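Local coordinates for prolyl endopeptidase (Myxococcus xanthus, PDB 2BKL), which probably hydrolyses oligopeptides on the carboxyl side of proline, far less readily after alanine, as a serine peptidase of the S9A family, at residues Lys134-Gln139 against Leu149-Val154; Trp175-Lys180 against Ser232-Asp237; Lys180-Glu185 against Arg205-Gly210; Gly238-Val243 against Trp256-Glu261. One frame throughout, in Å; residues are numbered along the deposited sequence.

Contact 1: Lys134-Gln139 against Leu149-Val154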
loop_
_atom_site.group_PDB
_atom_site.type_symbol
_atom_site.label_atom_id
_atom_site.label_comp_id
_atom_site.label_asym_id
_atom_site.label_seq_id
_atom_site.Cartn_x
_atom_site.Cartn_y
_atom_site.Cartn_z
ATOM N N LYS A 134 -1.299 23.557 16.226
ATOM C CA LYS A 134 -0.376 23.444 15.096
ATOM C C LYS A 134 -0.613 22.127 14.368
ATOM O O LYS A 134 -1.000 21.117 14.977
ATOM C CB LYS A 134 1.100 23.447 15.563
ATOM C CG LYS A 134 1.525 24.605 16.436
ATOM C CD LYS A 134 1.518 25.945 15.728
ATOM C CE LYS A 134 2.094 27.037 16.632
ATOM N NZ LYS A 134 2.070 28.344 15.957
ATOM N N VAL A 135 -0.380 22.113 13.059
ATOM C CA VAL A 135 -0.377 20.864 12.296
ATOM C C VAL A 135 0.908 20.828 11.511
ATOM O O VAL A 135 1.204 21.775 10.751
ATOM C CB VAL A 135 -1.611 20.713 11.369
ATOM C CG1 VAL A 135 -1.559 19.419 10.555
ATOM C CG2 VAL A 135 -2.884 20.753 12.199
ATOM N N ALA A 136 1.665 19.756 11.662
ATOM C CA ALA A 136 2.827 19.472 10.835
ATOM C C ALA A 136 2.372 18.562 9.704
ATOM O O ALA A 136 1.648 17.601 9.934
ATOM C CB ALA A 136 3.893 18.799 11.671
ATOM N N PHE A 137 2.777 18.855 8.480
ATOM C CA PHE A 137 2.246 18.165 7.320
ATOM C C PHE A 137 3.248 18.136 6.193
ATOM O O PHE A 137 4.133 18.986 6.116
ATOM C CB PHE A 137 0.936 18.783 6.851
ATOM C CG PHE A 137 1.078 20.155 6.295
ATOM C CD1 PHE A 137 1.058 21.243 7.141
ATOM C CD2 PHE A 137 1.201 20.378 4.937
ATOM C CE1 PHE A 137 1.193 22.519 6.668
ATOM C CE2 PHE A 137 1.312 21.658 4.460
ATOM C CZ PHE A 137 1.323 22.734 5.345
ATOM N N ALA A 138 3.105 17.167 5.300
ATOM C CA ALA A 138 3.978 17.024 4.137
ATOM C C ALA A 138 3.309 17.575 2.894
ATOM O O ALA A 138 2.112 17.344 2.642
ATOM C CB ALA A 138 4.313 15.596 3.920
ATOM N N GLN A 139 4.072 18.313 2.097
ATOM C CA GLN A 139 3.693 18.636 0.713
ATOM C C GLN A 139 4.501 17.759 -0.225
ATOM O O GLN A 139 5.718 17.661 -0.071
ATOM C CB GLN A 139 4.002 20.083 0.366
ATOM C CG GLN A 139 3.141 21.140 0.949
ATOM C CD GLN A 139 3.326 22.439 0.180
ATOM O OE1 GLN A 139 4.432 22.977 0.141
ATOM N NE2 GLN A 139 2.273 22.904 -0.474
ATOM N N LEU A 149 8.316 18.913 4.855
ATOM C CA LEU A 149 7.460 19.203 6.006
ATOM C C LEU A 149 7.261 20.692 6.211
ATOM O O LEU A 149 8.211 21.483 6.081
ATOM C CB LEU A 149 8.066 18.602 7.273
ATOM C CG LEU A 149 8.338 17.089 7.254
ATOM C CD1 LEU A 149 8.986 16.651 8.536
ATOM C CD2 LEU A 149 7.008 16.331 6.971
ATOM N N HIS A 150 6.031 21.057 6.529
ATOM C CA HIS A 150 5.608 22.400 6.879
ATOM C C HIS A 150 4.811 22.363 8.160
ATOM O O HIS A 150 4.363 21.288 8.624
ATOM C CB HIS A 150 4.724 22.958 5.759
ATOM C CG HIS A 150 5.474 23.248 4.504
ATOM N ND1 HIS A 150 6.023 24.485 4.240
ATOM C CD2 HIS A 150 5.773 22.464 3.442
ATOM C CE1 HIS A 150 6.616 24.451 3.058
ATOM N NE2 HIS A 150 6.509 23.234 2.564
ATOM N N VAL A 151 4.597 23.524 8.756
ATOM C CA VAL A 151 3.738 23.645 9.914
ATOM C C VAL A 151 2.793 24.796 9.707
ATOM O O VAL A 151 3.219 25.884 9.277
ATOM C CB VAL A 151 4.561 23.873 11.226
ATOM C CG1 VAL A 151 3.632 24.028 12.436
ATOM C CG2 VAL A 151 5.573 22.789 11.453
ATOM N N ILE A 152 1.518 24.591 10.032
ATOM C CA ILE A 152 0.508 25.624 9.970
ATOM C C ILE A 152 -0.015 25.907 11.362
ATOM O O ILE A 152 -0.228 24.979 12.162
ATOM C CB ILE A 152 -0.653 25.254 8.999
ATOM C CG1 ILE A 152 -1.645 26.404 8.884
ATOM C CG2 ILE A 152 -1.324 23.930 9.383
ATOM C CD1 ILE A 152 -2.658 26.274 7.739
ATOM N N ASP A 153 -0.237 27.182 11.644
ATOM C CA ASP A 153 -0.898 27.619 12.862
ATOM C C ASP A 153 -2.409 27.550 12.645
ATOM O O ASP A 153 -2.932 28.177 11.742
ATOM C CB ASP A 153 -0.460 29.045 13.181
ATOM C CG ASP A 153 -1.106 29.580 14.422
ATOM O OD1 ASP A 153 -0.669 29.188 15.530
ATOM O OD2 ASP A 153 -2.094 30.362 14.365
ATOM N N VAL A 154 -3.108 26.769 13.473
ATOM C CA VAL A 154 -4.515 26.476 13.242
ATOM C C VAL A 154 -5.405 27.716 13.375
ATOM O O VAL A 154 -6.239 27.966 12.510
ATOM C CB VAL A 154 -4.987 25.323 14.194
ATOM C CG1 VAL A 154 -6.502 25.087 14.105
ATOM C CG2 VAL A 154 -4.246 24.046 13.855
HETATM O O HOH W 1 7.262 22.455 -0.051
#
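Lys134 meets Asp153 at one end of an antiparallel beta hairpin, strands 134-141 and 148-153, which belongs to a blade of the N-terminal beta-propeller. Lys134 CB packs on Val151 CG1 at 4.1 Å. A bend at chi2 (-67°) turns the chain so that CD lies 3.9 Å from Asp153 OD1. CE follows at 3.7 Å from Asp153 OD1, and NZ closes a salt bridge to Asp153 OD1 at 2.9 Å. That ammonium reaches the oxygen on its anti side, 21° out of the carboxylate plane, while OD2 of the same aspartate is taken by Ser156 OG. Four backbone hydrogen bonds, paired between Val135 and Ile152 and between Phe137 and His150, fix the register of the two strands.

On the face that carries Val135, Phe137, His150 and Ile152, packing is mainly apolar. His150 CB sits over one face of the Phe137 ring, displaced toward the rim, with CZ of Phe137 3.4 Å from CB of His150. The two rings are nearly parallel, 26° between planes, but slid so far apart that they barely overlap; Trp159 meets both rings. Ile152 CG2 packs against Val135 CB. Beyond the imidazole, the Gln139 amide stands perpendicular to the His150 ring; its OE1 lies 3.2 Å from His150 NE2, but the angle is too poor for a direct hydrogen bond. Instead one water joins them, donating to Gln139 OE1 at 2.9 Å and lying 2.8 Å from His150 NE2, near the imidazole plane.

Contact 2: Trp175-Lys180 against Ser232-Asp237. With SO4 (sulfate ion), chain F.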
loop_
_atom_site.group_PDB
_atom_site.type_symbol
_atom_site.label_atom_id
_atom_site.label_comp_id
_atom_site.label_asym_id
_atom_site.label_seq_id
_atom_site.Cartn_x
_atom_site.Cartn_y
_atom_site.Cartn_z
ATOM N N TRP A 175 4.830 14.693 17.848
ATOM C CA TRP A 175 4.844 15.857 18.722
ATOM C C TRP A 175 5.090 15.483 20.177
ATOM O O TRP A 175 4.522 14.507 20.680
ATOM C CB TRP A 175 3.536 16.592 18.631
ATOM C CG TRP A 175 3.244 17.271 17.359
ATOM C CD1 TRP A 175 2.515 16.797 16.313
ATOM C CD2 TRP A 175 3.595 18.620 17.030
ATOM N NE1 TRP A 175 2.428 17.757 15.339
ATOM C CE2 TRP A 175 3.067 18.892 15.763
ATOM C CE3 TRP A 175 4.311 19.632 17.688
ATOM C CZ2 TRP A 175 3.234 20.131 15.131
ATOM C CZ3 TRP A 175 4.475 20.845 17.072
ATOM C CH2 TRP A 175 3.927 21.090 15.806
ATOM N N THR A 176 5.943 16.232 20.852
ATOM C CA THR A 176 6.058 16.083 22.301
ATOM C C THR A 176 4.838 16.665 23.005
ATOM O O THR A 176 4.155 17.501 22.444
ATOM C CB THR A 176 7.350 16.711 22.827
ATOM O OG1 THR A 176 7.601 17.960 22.177
ATOM C CG2 THR A 176 8.553 15.833 22.446
ATOM N N PRO A 177 4.538 16.202 24.216
ATOM C CA PRO A 177 3.355 16.686 24.955
ATOM C C PRO A 177 3.282 18.212 25.140
ATOM O O PRO A 177 2.163 18.735 25.267
ATOM C CB PRO A 177 3.465 15.977 26.300
ATOM C CG PRO A 177 4.416 14.886 26.158
ATOM C CD PRO A 177 5.239 15.124 24.936
ATOM N N ASP A 178 4.416 18.912 25.141
ATOM C CA ASP A 178 4.432 20.375 25.267
ATOM C C ASP A 178 4.096 21.125 23.986
ATOM O O ASP A 178 4.016 22.350 23.996
ATOM C CB ASP A 178 5.782 20.851 25.809
ATOM C CG ASP A 178 6.975 20.470 24.915
ATOM O OD1 ASP A 178 6.774 19.990 23.772
ATOM O OD2 ASP A 178 8.166 20.649 25.302
ATOM N N SER A 179 3.905 20.382 22.900
ATOM C CA SER A 179 3.589 20.940 21.579
ATOM C C SER A 179 4.665 21.911 21.083
ATOM O O SER A 179 4.393 22.723 20.179
ATOM C CB SER A 179 2.218 21.642 21.568
ATOM O OG SER A 179 1.204 20.717 21.859
ATOM N N LYS A 180 5.873 21.792 21.613
ATOM C CA LYS A 180 6.951 22.715 21.267
ATOM C C LYS A 180 7.818 22.232 20.102
ATOM O O LYS A 180 8.638 23.003 19.581
ATOM C CB LYS A 180 7.826 22.986 22.494
ATOM C CG LYS A 180 7.090 23.803 23.561
ATOM C CD LYS A 180 8.012 24.559 24.494
ATOM C CE LYS A 180 7.241 25.444 25.481
ATOM N NZ LYS A 180 6.280 26.360 24.786
ATOM N N SER A 232 10.852 6.118 14.253
ATOM C CA SER A 232 10.723 6.457 15.678
ATOM C C SER A 232 9.257 6.489 16.106
ATOM O O SER A 232 8.349 6.588 15.283
ATOM C CB SER A 232 11.414 7.776 16.007
ATOM O OG SER A 232 10.739 8.886 15.450
ATOM N N ASP A 233 9.051 6.400 17.421
ATOM C CA ASP A 233 7.731 6.641 18.004
ATOM C C ASP A 233 7.914 7.184 19.412
ATOM O O ASP A 233 8.986 7.048 19.990
ATOM C CB ASP A 233 6.914 5.352 18.034
ATOM C CG ASP A 233 5.396 5.588 18.066
ATOM O OD1 ASP A 233 4.954 6.769 18.011
ATOM O OD2 ASP A 233 4.566 4.639 18.162
ATOM N N LEU A 234 6.881 7.809 19.944
ATOM C CA LEU A 234 6.944 8.490 21.239
ATOM C C LEU A 234 5.673 8.167 22.009
ATOM O O LEU A 234 4.586 8.247 21.465
ATOM C CB LEU A 234 7.070 10.014 21.065
ATOM C CG LEU A 234 7.267 10.805 22.365
ATOM C CD1 LEU A 234 8.635 10.551 23.000
ATOM C CD2 LEU A 234 7.063 12.317 22.138
ATOM N N SER A 235 5.813 7.813 23.284
ATOM C CA SER A 235 4.645 7.576 24.110
ATOM C C SER A 235 3.894 8.880 24.349
ATOM O O SER A 235 4.446 9.962 24.256
ATOM C CB SER A 235 5.054 6.937 25.457
ATOM O OG SER A 235 5.846 7.807 26.233
ATOM N N ARG A 236 2.605 8.746 24.629
ATOM C CA ARG A 236 1.761 9.902 24.970
ATOM C C ARG A 236 2.284 10.794 26.070
ATOM O O ARG A 236 2.207 12.019 25.969
ATOM C CB ARG A 236 0.381 9.424 25.384
ATOM C CG ARG A 236 -0.513 9.210 24.254
ATOM C CD ARG A 236 -0.872 10.470 23.458
ATOM N NE ARG A 236 -1.520 11.571 24.183
ATOM C CZ ARG A 236 -2.761 11.530 24.672
ATOM N NH1 ARG A 236 -3.481 10.413 24.583
ATOM N NH2 ARG A 236 -3.297 12.594 25.269
ATOM N N ASP A 237 2.826 10.214 27.131
ATOM C CA ASP A 237 3.354 11.009 28.232
ATOM C C ASP A 237 4.729 11.609 27.951
ATOM O O ASP A 237 5.306 12.308 28.793
ATOM C CB ASP A 237 3.359 10.199 29.555
ATOM C CG ASP A 237 4.169 8.889 29.487
ATOM O OD1 ASP A 237 5.067 8.723 28.622
ATOM O OD2 ASP A 237 3.961 7.965 30.309
HETATM S S SO4 F . 7.672 17.197 27.111
HETATM O O1 SO4 F . 8.965 17.874 27.017
HETATM O O2 SO4 F . 6.885 17.729 26.027
HETATM O O3 SO4 F . 7.898 15.750 27.111
HETATM O O4 SO4 F . 6.995 17.547 28.372
#
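The puckered Pro177 ring touches across by its CG, 3.6 Å from Arg236 O and close to the Asp237 backbone. The flat Asp178 carboxylate lies behind it, within the 175-180 turn, and its OD1 is reached from opposite faces by Thr176 OG1 and Lys180 N. Thr176 OG1 donates to Asp178 OD1 at 2.7 Å on the syn side. Lys180 N comes from above the carboxylate plane, 58° out of it, and its bond to OD1 defines an Asx turn. These bonds brace a type I turn, Thr176 to Ser179, at whose corner Asp178 N donates to sulfate O2 at 2.9 Å. Across the contact there is packing but no hydrogen bond. With Leu234 CG anti to the backbone N (chi1 -175°), CD2 of Leu234 lies 3.8 Å from Thr176 CG2 and touches Trp175 O. An alanine in place of Thr176 would probably leave Asp178 OD1 without its hydroxyl donor and open a gap beside Leu234 CD2. The contact joins two neighbouring propeller sheets: the loop between strands 174-175 and 181-186 meets the end of strand 229-234, Tyr183 touches both Thr176 and Leu234, and the Trp175 indole packs on Lys134 and Ala136 of strand 134-141.

Contact 3: Lys180-Glu185 against Arg205-Gly210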
loop_
_atom_site.group_PDB
_atom_site.type_symbol
_atom_site.label_atom_id
_atom_site.label_comp_id
_atom_site.label_asym_id
_atom_site.label_seq_id
_atom_site.Cartn_x
_atom_site.Cartn_y
_atom_site.Cartn_z
ATOM N N LYS A 180 5.873 21.792 21.613
ATOM C CA LYS A 180 6.951 22.715 21.267
ATOM C C LYS A 180 7.818 22.232 20.102
ATOM O O LYS A 180 8.638 23.003 19.581
ATOM C CB LYS A 180 7.826 22.986 22.494
ATOM C CG LYS A 180 7.090 23.803 23.561
ATOM C CD LYS A 180 8.012 24.559 24.494
ATOM C CE LYS A 180 7.241 25.444 25.481
ATOM N NZ LYS A 180 6.280 26.360 24.786
ATOM N N GLY A 181 7.606 21.000 19.653
ATOM C CA GLY A 181 8.368 20.456 18.544
ATOM C C GLY A 181 8.036 18.987 18.363
ATOM O O GLY A 181 7.129 18.424 19.029
ATOM N N PHE A 182 8.704 18.343 17.424
ATOM C CA PHE A 182 8.386 16.967 17.091
ATOM C C PHE A 182 9.633 16.178 16.672
ATOM O O PHE A 182 10.609 16.732 16.131
ATOM C CB PHE A 182 7.335 16.913 15.995
ATOM C CG PHE A 182 7.661 17.735 14.777
ATOM C CD1 PHE A 182 8.525 17.232 13.780
ATOM C CD2 PHE A 182 7.057 18.971 14.575
ATOM C CE1 PHE A 182 8.801 18.007 12.647
ATOM C CE2 PHE A 182 7.339 19.735 13.424
ATOM C CZ PHE A 182 8.187 19.239 12.479
ATOM N N TYR A 183 9.609 14.885 16.971
ATOM C CA TYR A 183 10.567 13.917 16.427
ATOM C C TYR A 183 10.157 13.527 15.026
ATOM O O TYR A 183 8.975 13.416 14.723
ATOM C CB TYR A 183 10.585 12.659 17.292
ATOM C CG TYR A 183 11.141 12.867 18.686
ATOM C CD1 TYR A 183 12.515 12.784 18.951
ATOM C CD2 TYR A 183 10.296 13.104 19.766
ATOM C CE1 TYR A 183 13.007 12.952 20.193
ATOM C CE2 TYR A 183 10.803 13.310 21.025
ATOM C CZ TYR A 183 12.156 13.213 21.235
ATOM O OH TYR A 183 12.702 13.387 22.485
ATOM N N TYR A 184 11.122 13.280 14.160
ATOM C CA TYR A 184 10.806 12.879 12.791
ATOM C C TYR A 184 11.998 12.199 12.133
ATOM O O TYR A 184 13.140 12.335 12.565
ATOM C CB TYR A 184 10.338 14.081 11.936
ATOM C CG TYR A 184 11.443 15.080 11.679
ATOM C CD1 TYR A 184 11.909 15.943 12.668
ATOM C CD2 TYR A 184 12.119 15.087 10.479
ATOM C CE1 TYR A 184 12.964 16.829 12.432
ATOM C CE2 TYR A 184 13.166 15.978 10.236
ATOM C CZ TYR A 184 13.601 16.830 11.222
ATOM O OH TYR A 184 14.647 17.693 10.990
ATOM N N GLU A 185 11.691 11.482 11.066
ATOM C CA GLU A 185 12.639 10.736 10.240
ATOM C C GLU A 185 13.067 11.626 9.089
ATOM O O GLU A 185 12.231 12.148 8.356
ATOM C CB GLU A 185 11.968 9.502 9.676
ATOM C CG GLU A 185 11.415 8.506 10.687
ATOM C CD GLU A 185 10.235 8.961 11.558
ATOM O OE1 GLU A 185 9.408 9.780 11.160
ATOM O OE2 GLU A 185 10.117 8.487 12.728
ATOM N N ARG A 205 15.611 12.962 13.969
ATOM C CA ARG A 205 15.909 14.303 14.463
ATOM C C ARG A 205 14.753 14.847 15.304
ATOM O O ARG A 205 13.666 14.299 15.289
ATOM C CB ARG A 205 16.224 15.250 13.311
ATOM C CG ARG A 205 17.445 14.776 12.491
ATOM C CD ARG A 205 18.205 15.911 11.830
ATOM N NE ARG A 205 17.343 16.743 11.002
ATOM C CZ ARG A 205 17.777 17.811 10.318
ATOM N NH1 ARG A 205 19.074 18.130 10.345
ATOM N NH2 ARG A 205 16.931 18.552 9.614
ATOM N N TYR A 206 15.024 15.910 16.052
ATOM C CA TYR A 206 13.991 16.630 16.801
ATOM C C TYR A 206 13.984 18.048 16.301
ATOM O O TYR A 206 15.024 18.721 16.298
ATOM C CB TYR A 206 14.204 16.630 18.316
ATOM C CG TYR A 206 13.043 17.279 19.051
ATOM C CD1 TYR A 206 11.924 16.552 19.355
ATOM C CD2 TYR A 206 13.051 18.613 19.406
ATOM C CE1 TYR A 206 10.830 17.122 19.989
ATOM C CE2 TYR A 206 11.965 19.198 20.046
ATOM C CZ TYR A 206 10.858 18.434 20.346
ATOM O OH TYR A 206 9.783 19.031 20.974
ATOM N N HIS A 207 12.825 18.520 15.885
ATOM C CA HIS A 207 12.679 19.893 15.427
ATOM C C HIS A 207 11.939 20.691 16.500
ATOM O O HIS A 207 10.808 20.355 16.872
ATOM C CB HIS A 207 11.909 19.990 14.122
ATOM C CG HIS A 207 11.742 21.402 13.682
ATOM N ND1 HIS A 207 12.826 22.224 13.496
ATOM C CD2 HIS A 207 10.646 22.169 13.497
ATOM C CE1 HIS A 207 12.403 23.433 13.173
ATOM N NE2 HIS A 207 11.089 23.432 13.157
ATOM N N THR A 208 12.584 21.727 17.013
ATOM C CA THR A 208 11.928 22.672 17.914
ATOM C C THR A 208 11.245 23.755 17.078
ATOM O O THR A 208 11.894 24.388 16.230
ATOM C CB THR A 208 12.967 23.293 18.850
ATOM O OG1 THR A 208 13.532 22.290 19.727
ATOM C CG2 THR A 208 12.306 24.350 19.781
ATOM N N LEU A 209 9.950 23.964 17.255
ATOM C CA LEU A 209 9.226 24.950 16.462
ATOM C C LEU A 209 9.847 26.316 16.645
ATOM O O LEU A 209 10.182 26.712 17.774
ATOM C CB LEU A 209 7.760 25.064 16.887
ATOM C CG LEU A 209 6.770 23.966 16.552
ATOM C CD1 LEU A 209 5.323 24.462 16.784
ATOM C CD2 LEU A 209 6.926 23.473 15.134
ATOM N N GLY A 210 9.971 27.038 15.541
ATOM C CA GLY A 210 10.459 28.398 15.561
ATOM C C GLY A 210 11.956 28.526 15.442
ATOM O O GLY A 210 12.457 29.637 15.417
HETATM O O HOH W 2 9.009 25.667 20.086
#
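Strands 181-186 and 203-208 run antiparallel in a propeller sheet, with Phe182 opposite His207 and Tyr184 opposite Arg205 as hydrogen-bonded pairs. Tyr184 and Arg205 lie side by side and point the same way, their ring and guanidinium planes 76° apart. Tyr184 OH accepts from Arg205 NE at 2.9 Å and from Arg205 NH2 at 2.8 Å, so a single oxygen is gripped side-on by two nitrogens. Asp216 is a further partner of that hydroxyl. Nearby, His207 CB covers one face of the Phe182 ring, displaced toward the rim, and the imidazole is held from outside by Asp163 and Asp216.

The other face of the sheet carries a T-shaped pair. Tyr206 CG is anti to the backbone N (chi1 -175°), and CD1 of its ring points over the centre of the Tyr183 ring, the planes meeting at 69°. The same phenol lies across Gly181: Tyr206 OH is 3.1 Å from Gly181 C, and any CB on this glycine would clash with that hydroxyl and with His207 O. Thr176 OG1 hydrogen-bonds to Tyr206 OH. Past the strand end, Leu209 N donates to Lys180 O at 2.8 Å. Such pairing of the two middle strands is typical of the four-stranded antiparallel meander that forms a beta-propeller blade.

Contact 4: Gly238-Val243 against Trp256-Glu261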
loop_
_atom_site.group_PDB
_atom_site.type_symbol
_atom_site.label_atom_id
_atom_site.label_comp_id
_atom_site.label_asym_id
_atom_site.label_seq_id
_atom_site.Cartn_x
_atom_site.Cartn_y
_atom_site.Cartn_z
ATOM N N GLY A 238 5.280 11.325 26.757
ATOM C CA GLY A 238 6.579 11.849 26.385
ATOM C C GLY A 238 7.760 11.183 27.075
ATOM O O GLY A 238 8.904 11.572 26.884
ATOM N N LYS A 239 7.496 10.154 27.867
ATOM C CA LYS A 239 8.533 9.601 28.723
ATOM C C LYS A 239 9.330 8.483 28.063
ATOM O O LYS A 239 10.410 8.149 28.526
ATOM C CB LYS A 239 7.945 9.099 30.047
ATOM C CG LYS A 239 7.489 10.224 30.985
ATOM C CD LYS A 239 8.638 11.124 31.448
ATOM C CE LYS A 239 8.202 12.144 32.510
ATOM N NZ LYS A 239 8.345 13.553 32.003
ATOM N N TYR A 240 8.806 7.920 26.977
ATOM C CA TYR A 240 9.466 6.801 26.308
ATOM C C TYR A 240 9.560 7.079 24.823
ATOM O O TYR A 240 8.565 7.214 24.109
ATOM C CB TYR A 240 8.749 5.470 26.608
ATOM C CG TYR A 240 8.590 5.184 28.090
ATOM C CD1 TYR A 240 9.638 4.644 28.831
ATOM C CD2 TYR A 240 7.400 5.474 28.749
ATOM C CE1 TYR A 240 9.506 4.411 30.169
ATOM C CE2 TYR A 240 7.258 5.229 30.103
ATOM C CZ TYR A 240 8.328 4.706 30.796
ATOM O OH TYR A 240 8.242 4.453 32.172
ATOM N N LEU A 241 10.796 7.162 24.373
ATOM C CA LEU A 241 11.130 7.279 22.963
ATOM C C LEU A 241 11.625 5.942 22.413
ATOM O O LEU A 241 12.508 5.325 22.966
ATOM C CB LEU A 241 12.195 8.356 22.800
ATOM C CG LEU A 241 12.798 8.538 21.417
ATOM C CD1 LEU A 241 11.785 9.094 20.450
ATOM C CD2 LEU A 241 14.012 9.441 21.551
ATOM N N PHE A 242 11.021 5.498 21.315
ATOM C CA PHE A 242 11.368 4.244 20.650
ATOM C C PHE A 242 11.962 4.497 19.258
ATOM O O PHE A 242 11.517 5.397 18.527
ATOM C CB PHE A 242 10.120 3.375 20.476
ATOM C CG PHE A 242 9.506 2.964 21.758
ATOM C CD1 PHE A 242 10.035 1.917 22.474
ATOM C CD2 PHE A 242 8.418 3.639 22.252
ATOM C CE1 PHE A 242 9.479 1.548 23.698
ATOM C CE2 PHE A 242 7.867 3.305 23.462
ATOM C CZ PHE A 242 8.408 2.256 24.187
ATOM N N VAL A 243 12.957 3.696 18.915
ATOM C CA VAL A 243 13.519 3.659 17.577
ATOM C C VAL A 243 13.526 2.217 17.112
ATOM O O VAL A 243 14.033 1.312 17.787
ATOM C CB VAL A 243 14.909 4.272 17.531
ATOM C CG1 VAL A 243 15.572 4.029 16.168
ATOM C CG2 VAL A 243 14.844 5.784 17.813
ATOM N N TRP A 256 15.003 1.880 22.950
ATOM C CA TRP A 256 14.257 2.907 23.637
ATOM C C TRP A 256 15.112 3.656 24.627
ATOM O O TRP A 256 16.176 3.197 25.017
ATOM C CB TRP A 256 13.062 2.299 24.376
ATOM C CG TRP A 256 13.415 1.438 25.552
ATOM C CD1 TRP A 256 13.874 0.154 25.524
ATOM C CD2 TRP A 256 13.285 1.783 26.933
ATOM N NE1 TRP A 256 14.065 -0.310 26.805
ATOM C CE2 TRP A 256 13.704 0.670 27.686
ATOM C CE3 TRP A 256 12.881 2.932 27.610
ATOM C CZ2 TRP A 256 13.713 0.671 29.081
ATOM C CZ3 TRP A 256 12.892 2.937 28.986
ATOM C CH2 TRP A 256 13.298 1.809 29.707
ATOM N N LYS A 257 14.619 4.824 24.985
ATOM C CA LYS A 257 15.168 5.582 26.092
ATOM C C LYS A 257 14.126 6.526 26.634
ATOM O O LYS A 257 13.085 6.768 26.020
ATOM C CB LYS A 257 16.405 6.358 25.685
ATOM C CG LYS A 257 16.222 7.482 24.697
ATOM C CD LYS A 257 17.619 7.883 24.258
ATOM C CE LYS A 257 17.749 9.263 23.840
ATOM N NZ LYS A 257 19.236 9.462 23.704
ATOM N N ARG A 258 14.420 7.063 27.814
ATOM C CA ARG A 258 13.712 8.227 28.321
ATOM C C ARG A 258 14.440 9.422 27.696
ATOM O O ARG A 258 15.662 9.481 27.698
ATOM C CB ARG A 258 13.747 8.276 29.868
ATOM C CG ARG A 258 13.111 7.041 30.549
ATOM C CD ARG A 258 13.008 7.102 32.102
ATOM N NE ARG A 258 12.566 5.819 32.679
ATOM C CZ ARG A 258 13.326 4.726 32.844
ATOM N NH1 ARG A 258 14.613 4.715 32.511
ATOM N NH2 ARG A 258 12.791 3.618 33.351
ATOM N N PRO A 259 13.719 10.344 27.066
ATOM C CA PRO A 259 14.373 11.504 26.447
ATOM C C PRO A 259 15.296 12.222 27.430
ATOM O O PRO A 259 14.903 12.451 28.560
ATOM C CB PRO A 259 13.188 12.393 26.040
ATOM C CG PRO A 259 12.081 11.425 25.795
ATOM C CD PRO A 259 12.270 10.325 26.810
ATOM N N GLY A 260 16.503 12.548 26.995
ATOM C CA GLY A 260 17.491 13.155 27.870
ATOM C C GLY A 260 18.554 12.169 28.325
ATOM O O GLY A 260 19.660 12.584 28.666
ATOM N N GLU A 261 18.233 10.875 28.345
ATOM C CA GLU A 261 19.229 9.848 28.626
ATOM C C GLU A 261 20.270 9.857 27.518
ATOM O O GLU A 261 19.972 10.194 26.373
ATOM C CB GLU A 261 18.590 8.456 28.774
ATOM C CG GLU A 261 17.794 8.288 30.059
ATOM C CD GLU A 261 17.189 6.909 30.251
ATOM O OE1 GLU A 261 16.975 6.172 29.252
ATOM O OE2 GLU A 261 16.897 6.556 31.415
HETATM O O HOH W 3 10.058 3.822 33.932
#
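Tyr240 and Trp256 lie side by side at the open end of the beta hairpin formed by strands 241-247 and 251-257 of a propeller sheet. Trp256 holds CG between the backbone N and the carbonyl carbon (chi1 69°), whereas Tyr240 CG is anti to the carbonyl carbon (chi1 -55°). Trp256 CZ3 lies at the edge of the Tyr240 ring, 3.7 Å from its CD1, the planes oblique at 51°. Phe242 brings CD1 to 3.6 Å from Trp256 CB, and Phe284 meets all three rings edge-to-face. Leu241 and Lys257 supply the two backbone hydrogen bonds of the pairing.

Arg258 is extended from CG to NE, and Trp256 CZ3 lies 4.2 Å above its guanidinium plane, over the centre. In the guanidinium plane, NH1 forms a salt bridge to Glu261 OE2 at 3.1 Å. NH2 donates to a water at 2.8 Å, and that water donates to Tyr240 OH, itself bonded to Asp282. An alanine at Arg258 would probably leave Glu261 OE2 without this cationic mate and the water without its guanidinium donor. Pro259 CG and CD pack on the backbone oxygens of Gly238 and Lys239; the buried Lys239 O, without a partner in the model, lies 3.3 Å from Pro259 CD.

How the contacts relate
From the N terminus, contact 1 comes first, closing the short hairpin between 134-139 and 149-154. Contact 2 then spans the longest interval, from 175-180 to 232-237, and contact 3 falls within it; the two share Lys180, and Ser232 OG probably hydrogen-bonds to Glu185 OE2 at 2.8 Å. Contact 4 follows in series, closing the hairpin of strands 241-247 and 251-257; none of the contacts cross. Three successive propeller sheets are tied together. Contact 1 packs on contact 3 through Lys134 CG and Leu209 CD1, 3.8 Å apart. Contacts 2 and 4 meet in one sheet, where strands 229-234 and 241-247 are neighbours, and Tyr183 bridges contact 3 to Leu241 and Pro259 of contact 4.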